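Local coordinates for protein Chains: A (Unidentified, PDB 6ZM9) that cleaves S-adenosyl methionine as a phage-encoded SAM lyase, probably releasing S-methyl-5'-thioadenosine together with homoserine lactone, at the interface of chains A and B. Numbering follows the deposited sequence. Chains: chain A/B, Chains: A.

Contact 1: the interface of chains A and B. Residues chain A 49-52, 75; chain B 16, 54-56, 73.
A:Ser50 meets the carboxamide of B:Gln54 with both atoms of its short side chain: CB packs on the amide carbon CD at 3.7 Å, while OG turns towards the NE2 end. The hydroxyl also comes near the ring of B:Phe16, about equally far from CD2 and CE2. B:Gln54 runs extended beyond CG (chi2 -173°), which carries its amide out to the seam, where NE2 lies in the plane of the B:Phe16 ring at its edge. The amide is held by a neighbour in its own chain: B:Gln73 donates NE2 to B:Gln54 OE1 at 3.0 Å, with the donor tilted 34° from the carbonyl plane; accepting this bond favours the flip that places OE1 towards B:Gln73. From chain A, A:Val52 CG2 reaches the same OE1 at 3.6 Å, and A:Ile75 CD1 caps B:Gln73 NE2 at 3.4 Å. Beside this cluster the two copies of strand 49-59 pair antiparallel. A:Phe51 N bonds to B:Arg55 O at 2.8 Å, and B:Arg55 N returns a bond to A:Phe51 O at 2.9 Å. The A:Phe51 ring presents its edge to the same carbonyl, with CD1 3.5 Å from B:Arg55 O. The strand-edge pairing joins two copies in the deposited assembly, and, as B:Phe16, B:Gln54 and B:Gly56 also line the pocket for 5'-deoxy-5'-methylthioadenosine, it may help to shape that site.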
ATOM      1  N   ALA A  49       1.316 -13.383   3.946  1.00 11.79           N
ATOM      2  CA  ALA A  49       0.626 -12.203   3.435  1.00 11.17           C
ATOM      3  C   ALA A  49       0.843 -11.042   4.398  1.00 10.75           C
ATOM      4  O   ALA A  49       1.326 -11.229   5.519  1.00 11.38           O
ATOM      5  CB  ALA A  49      -0.873 -12.473   3.291  1.00 12.70           C
ATOM      6  N   SER A  50       0.444  -9.851   3.954  1.00 10.15           N
ATOM      7  CA  SER A  50       0.452  -8.642   4.762  1.00 10.34           C
ATOM      8  C   SER A  50      -0.972  -8.105   4.854  1.00 10.18           C
ATOM      9  O   SER A  50      -1.740  -8.205   3.891  1.00 11.27           O
ATOM     10  CB  SER A  50       1.339  -7.564   4.148  1.00 11.28           C
ATOM     11  OG  SER A  50       2.707  -7.973   4.195  1.00 11.17           O
ATOM     12  N   PHE A  51      -1.302  -7.506   5.994  1.00  9.21           N
ATOM     13  CA  PHE A  51      -2.639  -6.992   6.271  1.00  9.01           C
ATOM     14  C   PHE A  51      -2.497  -5.563   6.789  1.00  9.51           C
ATOM     15  O   PHE A  51      -1.858  -5.332   7.815  1.00 11.05           O
ATOM     16  CB  PHE A  51      -3.337  -7.857   7.311  1.00  9.85           C
ATOM     17  CG  PHE A  51      -3.488  -9.318   6.912  1.00  9.70           C
ATOM     18  CD1 PHE A  51      -2.421 -10.185   7.020  1.00 11.19           C
ATOM     19  CD2 PHE A  51      -4.687  -9.798   6.420  1.00 10.04           C
ATOM     20  CE1 PHE A  51      -2.554 -11.510   6.665  1.00 11.90           C
ATOM     21  CE2 PHE A  51      -4.825 -11.123   6.059  1.00 11.16           C
ATOM     22  CZ  PHE A  51      -3.760 -11.983   6.194  1.00 12.05           C
ATOM     23  N   VAL A  52      -3.097  -4.610   6.079  1.00  9.81           N
ATOM     24  CA  VAL A  52      -2.972  -3.190   6.390  1.00 10.18           C
ATOM     25  C   VAL A  52      -4.317  -2.676   6.897  1.00  9.94           C
ATOM     26  O   VAL A  52      -5.333  -2.761   6.197  1.00 11.69           O
ATOM     27  CB  VAL A  52      -2.552  -2.401   5.139  1.00 11.46           C
ATOM     28  CG1 VAL A  52      -2.446  -0.907   5.437  1.00 13.78           C
ATOM     29  CG2 VAL A  52      -1.239  -2.933   4.583  1.00 15.21           C
ATOM     30  N   ILE A  75      -2.413  -7.876   1.218  1.00 10.88           N
ATOM     31  CA  ILE A  75      -1.402  -7.837   0.161  1.00 10.57           C
ATOM     32  C   ILE A  75      -0.772  -9.222   0.093  1.00 10.64           C
ATOM     33  O   ILE A  75      -0.194  -9.695   1.081  1.00 10.96           O
ATOM     34  CB  ILE A  75      -0.333  -6.767   0.432  1.00 12.61           C
ATOM     35  CG1 ILE A  75      -0.984  -5.393   0.575  1.00 14.46           C
ATOM     36  CG2 ILE A  75       0.721  -6.777  -0.664  1.00 14.28           C
ATOM     37  CD1 ILE A  75      -0.056  -4.317   1.127  1.00 20.57           C
TER
ATOM     38  N   PHE B  16       9.527  -5.125   3.044  1.00 10.17           N
ATOM     39  CA  PHE B  16       8.729  -5.689   4.122  1.00  9.40           C
ATOM     40  C   PHE B  16       9.651  -6.217   5.208  1.00 10.76           C
ATOM     41  O   PHE B  16      10.474  -7.107   4.943  1.00 12.31           O
ATOM     42  CB  PHE B  16       7.853  -6.804   3.585  1.00 11.30           C
ATOM     43  CG  PHE B  16       6.834  -6.350   2.582  1.00 11.48           C
ATOM     44  CD1 PHE B  16       7.142  -6.239   1.237  1.00 13.66           C
ATOM     45  CD2 PHE B  16       5.562  -6.023   2.997  1.00 14.12           C
ATOM     46  CE1 PHE B  16       6.177  -5.828   0.313  1.00 14.89           C
ATOM     47  CE2 PHE B  16       4.578  -5.626   2.079  1.00 14.92           C
ATOM     48  CZ  PHE B  16       4.879  -5.532   0.745  1.00 15.43           C
ATOM     49  N   GLN B  54       1.634  -2.916   9.762  1.00 11.07           N
ATOM     50  CA  GLN B  54       0.877  -4.028   9.227  1.00 11.63           C
ATOM     51  C   GLN B  54       0.818  -5.141  10.254  1.00 11.30           C
ATOM     52  O   GLN B  54       1.611  -5.188  11.200  1.00 11.94           O
ATOM     53  CB  GLN B  54       1.558  -4.683   8.017  1.00 13.03           C
ATOM     54  CG  GLN B  54       2.050  -3.730   7.000  1.00 13.52           C
ATOM     55  CD  GLN B  54       2.567  -4.422   5.763  1.00 11.70           C
ATOM     56  OE1 GLN B  54       2.152  -4.111   4.653  1.00 12.78           O
ATOM     57  NE2 GLN B  54       3.516  -5.329   5.944  1.00 13.00           N
ATOM     58  N   ARG B  55      -0.114  -6.060  10.035  1.00 10.31           N
ATOM     59  CA  ARG B  55      -0.022  -7.410  10.578  1.00 10.43           C
ATOM     60  C   ARG B  55       0.501  -8.293   9.455  1.00 11.83           C
ATOM     61  O   ARG B  55       0.093  -8.152   8.298  1.00 14.38           O
ATOM     62  CB  ARG B  55      -1.359  -7.920  11.096  1.00 12.54           C
ATOM     63  CG  ARG B  55      -1.858  -7.124  12.280  1.00 13.80           C
ATOM     64  CD  ARG B  55      -1.039  -7.360  13.545  1.00 14.09           C
ATOM     65  NE  ARG B  55      -1.349  -8.646  14.154  1.00 14.52           N
ATOM     66  CZ  ARG B  55      -0.600  -9.246  15.073  1.00 15.12           C
ATOM     67  NH1 ARG B  55       0.536  -8.707  15.490  1.00 16.44           N
ATOM     68  NH2 ARG B  55      -1.003 -10.404  15.576  1.00 17.04           N
ATOM     69  N   GLY B  56       1.439  -9.169   9.782  1.00 11.27           N
ATOM     70  CA  GLY B  56       2.047 -10.026   8.788  1.00 11.48           C
ATOM     71  C   GLY B  56       1.980 -11.476   9.211  1.00 11.28           C
ATOM     72  O   GLY B  56       2.005 -11.810  10.395  1.00 12.23           O
ATOM     73  N   GLN B  73       5.796  -2.068   6.155  1.00  9.79           N
ATOM     74  CA  GLN B  73       6.033  -1.907   4.728  1.00  9.28           C
ATOM     75  C   GLN B  73       6.634  -0.523   4.499  1.00 10.00           C
ATOM     76  O   GLN B  73       5.989   0.493   4.786  1.00 11.05           O
ATOM     77  CB  GLN B  73       4.725  -2.081   3.953  1.00 11.71           C
ATOM     78  CG  GLN B  73       4.890  -1.883   2.454  1.00 14.38           C
ATOM     79  CD  GLN B  73       3.594  -1.863   1.672  1.00 18.87           C
ATOM     80  OE1 GLN B  73       3.580  -1.430   0.524  1.00 24.27           O
ATOM     81  NE2 GLN B  73       2.527  -2.382   2.258  1.00 19.21           N
TER

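Contact 2: the interface of chains A and B. Residues chain A 3, 5; chain B 92, 119-121.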
ATOM      1  N   MET A   3      20.625 -13.063  -1.542  0.61 24.28           N
ATOM      2  CA  MET A   3      19.712 -12.174  -2.256  0.61 28.54           C
ATOM      3  C   MET A   3      19.058 -13.047  -3.320  0.61 29.28           C
ATOM      4  O   MET A   3      19.571 -13.183  -4.425  0.61 34.76           O
ATOM      5  CB  MET A   3      20.528 -11.036  -2.857  0.61 32.72           C
ATOM      6  CG  MET A   3      19.793 -10.090  -3.769  0.61 35.81           C
ATOM      7  SD  MET A   3      19.012  -8.728  -2.888  0.61 29.02           S
ATOM      8  CE  MET A   3      20.234  -8.200  -1.671  0.61 32.66           C
ATOM      9  N   ARG A   5      16.337 -14.017  -6.001  1.00 36.90           N
ATOM     10  CA  ARG A   5      15.366 -13.411  -6.904  1.00 38.92           C
ATOM     11  C   ARG A   5      14.180 -14.337  -7.043  1.00 39.77           C
ATOM     12  O   ARG A   5      14.339 -15.546  -7.251  1.00 42.42           O
ATOM     13  CB  ARG A   5      15.975 -13.205  -8.288  1.00 43.59           C
ATOM     14  CG  ARG A   5      16.723 -11.906  -8.445  1.00 46.30           C
ATOM     15  CD  ARG A   5      17.283 -11.719  -9.860  1.00 51.88           C
ATOM     16  NE  ARG A   5      17.915 -10.404  -9.982  1.00 54.70           N
ATOM     17  CZ  ARG A   5      19.095 -10.072  -9.455  1.00 55.22           C
ATOM     18  NH1 ARG A   5      19.814 -10.960  -8.774  1.00 55.54           N
ATOM     19  NH2 ARG A   5      19.556  -8.837  -9.612  1.00 54.93           N
TER
ATOM     20  N   GLN B  92      18.795  -2.472  -2.202  1.00 14.28           N
ATOM     21  CA  GLN B  92      19.257  -3.798  -1.791  1.00 15.74           C
ATOM     22  C   GLN B  92      20.093  -3.711  -0.530  1.00 14.26           C
ATOM     23  O   GLN B  92      19.936  -4.508   0.404  1.00 14.65           O
ATOM     24  CB  GLN B  92      20.094  -4.397  -2.923  1.00 17.44           C
ATOM     25  CG  GLN B  92      19.285  -4.937  -4.086  1.00 23.70           C
ATOM     26  CD  GLN B  92      20.186  -5.373  -5.226  1.00 32.13           C
ATOM     27  OE1 GLN B  92      21.264  -4.822  -5.424  1.00 36.38           O
ATOM     28  NE2 GLN B  92      19.741  -6.362  -5.981  1.00 37.93           N
ATOM     29  N   ASP B 119      12.166  -6.595 -10.117  1.00 20.85           N
ATOM     30  CA  ASP B 119      12.737  -7.667  -9.324  1.00 23.01           C
ATOM     31  C   ASP B 119      11.958  -7.758  -8.013  1.00 17.96           C
ATOM     32  O   ASP B 119      11.595  -6.732  -7.433  1.00 17.05           O
ATOM     33  CB  ASP B 119      14.220  -7.406  -8.969  1.00 29.99           C
ATOM     34  CG  ASP B 119      15.052  -6.798 -10.121  1.00 38.81           C
ATOM     35  OD1 ASP B 119      15.590  -7.584 -10.940  1.00 41.77           O
ATOM     36  OD2 ASP B 119      15.239  -5.550 -10.149  1.00 39.13           O
ATOM     37  N   VAL B 120      11.722  -8.981  -7.543  1.00 18.34           N
ATOM     38  CA  VAL B 120      11.320  -9.231  -6.167  1.00 16.84           C
ATOM     39  C   VAL B 120      12.397 -10.125  -5.581  1.00 17.56           C
ATOM     40  O   VAL B 120      12.744 -11.150  -6.180  1.00 20.32           O
ATOM     41  CB  VAL B 120       9.960  -9.934  -6.053  1.00 21.39           C
ATOM     42  CG1 VAL B 120       9.614 -10.181  -4.596  1.00 25.90           C
ATOM     43  CG2 VAL B 120       8.890  -9.120  -6.668  1.00 26.19           C
ATOM     44  N   TYR B 121      12.941  -9.720  -4.444  1.00 17.68           N
ATOM     45  CA  TYR B 121      14.011 -10.432  -3.784  1.00 21.14           C
ATOM     46  C   TYR B 121      13.552 -10.834  -2.400  1.00 16.58           C
ATOM     47  O   TYR B 121      12.886 -10.056  -1.708  1.00 16.46           O
ATOM     48  CB  TYR B 121      15.264  -9.531  -3.563  1.00 23.78           C
ATOM     49  CG  TYR B 121      15.798  -8.876  -4.796  1.00 25.27           C
ATOM     50  CD1 TYR B 121      16.645  -9.561  -5.646  1.00 28.13           C
ATOM     51  CD2 TYR B 121      15.470  -7.569  -5.103  1.00 29.12           C
ATOM     52  CE1 TYR B 121      17.144  -8.969  -6.794  1.00 31.62           C
ATOM     53  CE2 TYR B 121      15.954  -6.967  -6.252  1.00 35.76           C
ATOM     54  CZ  TYR B 121      16.797  -7.668  -7.097  1.00 35.75           C
ATOM     55  OH  TYR B 121      17.295  -7.084  -8.242  1.00 39.13           O
TER
HETATM   56  O   HOH W   1      18.133  -7.043 -11.664  1.00 55.36           O
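Water 1 lies 2.7 Å from the carboxylate oxygen OD1 of B:Asp119 and links it to the guanidinium of A:Arg5, whose NH2 is 3.1 Å from the water. The water sits in the guanidinium plane, and its link to NH2 is fairly straight (163° at H). The direct ionic contact is looser, with A:Arg5 NE 3.8 Å from B:Asp119 OD1 and the two charged planes almost perpendicular, an arrangement unlike a paired, two-point salt bridge; the water completes the connection. A:Arg5 and B:Tyr121 lie alongside each other and point the same way, on backbones that form an antiparallel bridge between strand 2-5 of chain A and strand 116-124 of chain B. Extended from CG to NE, the arginine twists only at its last torsion (chi4 74°), which turns a face of the guanidinium towards the tyrosine. The ring answers with its edge, the planes standing 80° apart and B:Tyr121 CE1 centred beneath the guanidinium. The phenol OH of B:Tyr121 lies over that same face, 3.2 Å from A:Arg5 NH2, and an in-plane N-H does not point at it. Lower on the arginine, the methylene CG rests 3.4 Å from the same CE1, so one ring corner supports both the aliphatic stem and the charged head. A:Met3 comes over a face of the ring. Its chain leaves with CG anti to the backbone N and then bends, bringing SD above B:Tyr121 CG at 3.7 Å. The A:Met3 side chain crosses that of B:Gln92, from helix 84-101 of chain B, at about a right angle, its terminal methyl CE lying 4.0 Å from B:Gln92 CB.

Contact 1 and contact 2 lie about 18 Å apart, measured between the centres of their C-alpha atoms, and join the same two subunits through different elements. Contact 1 uses strands 11-18, 49-59 and 66-77; contact 2 brings strand 2-5 of chain A to strand 116-124 and helix 84-101 of chain B. They share no residue. The N-terminal segment of chain A therefore extends the union well beyond the paired strand edges near the nucleoside pocket. With three copies in the deposited assembly and no exact two-fold between these chains, such two-point attachment would suit a trimer, although the structure alone does not prove it.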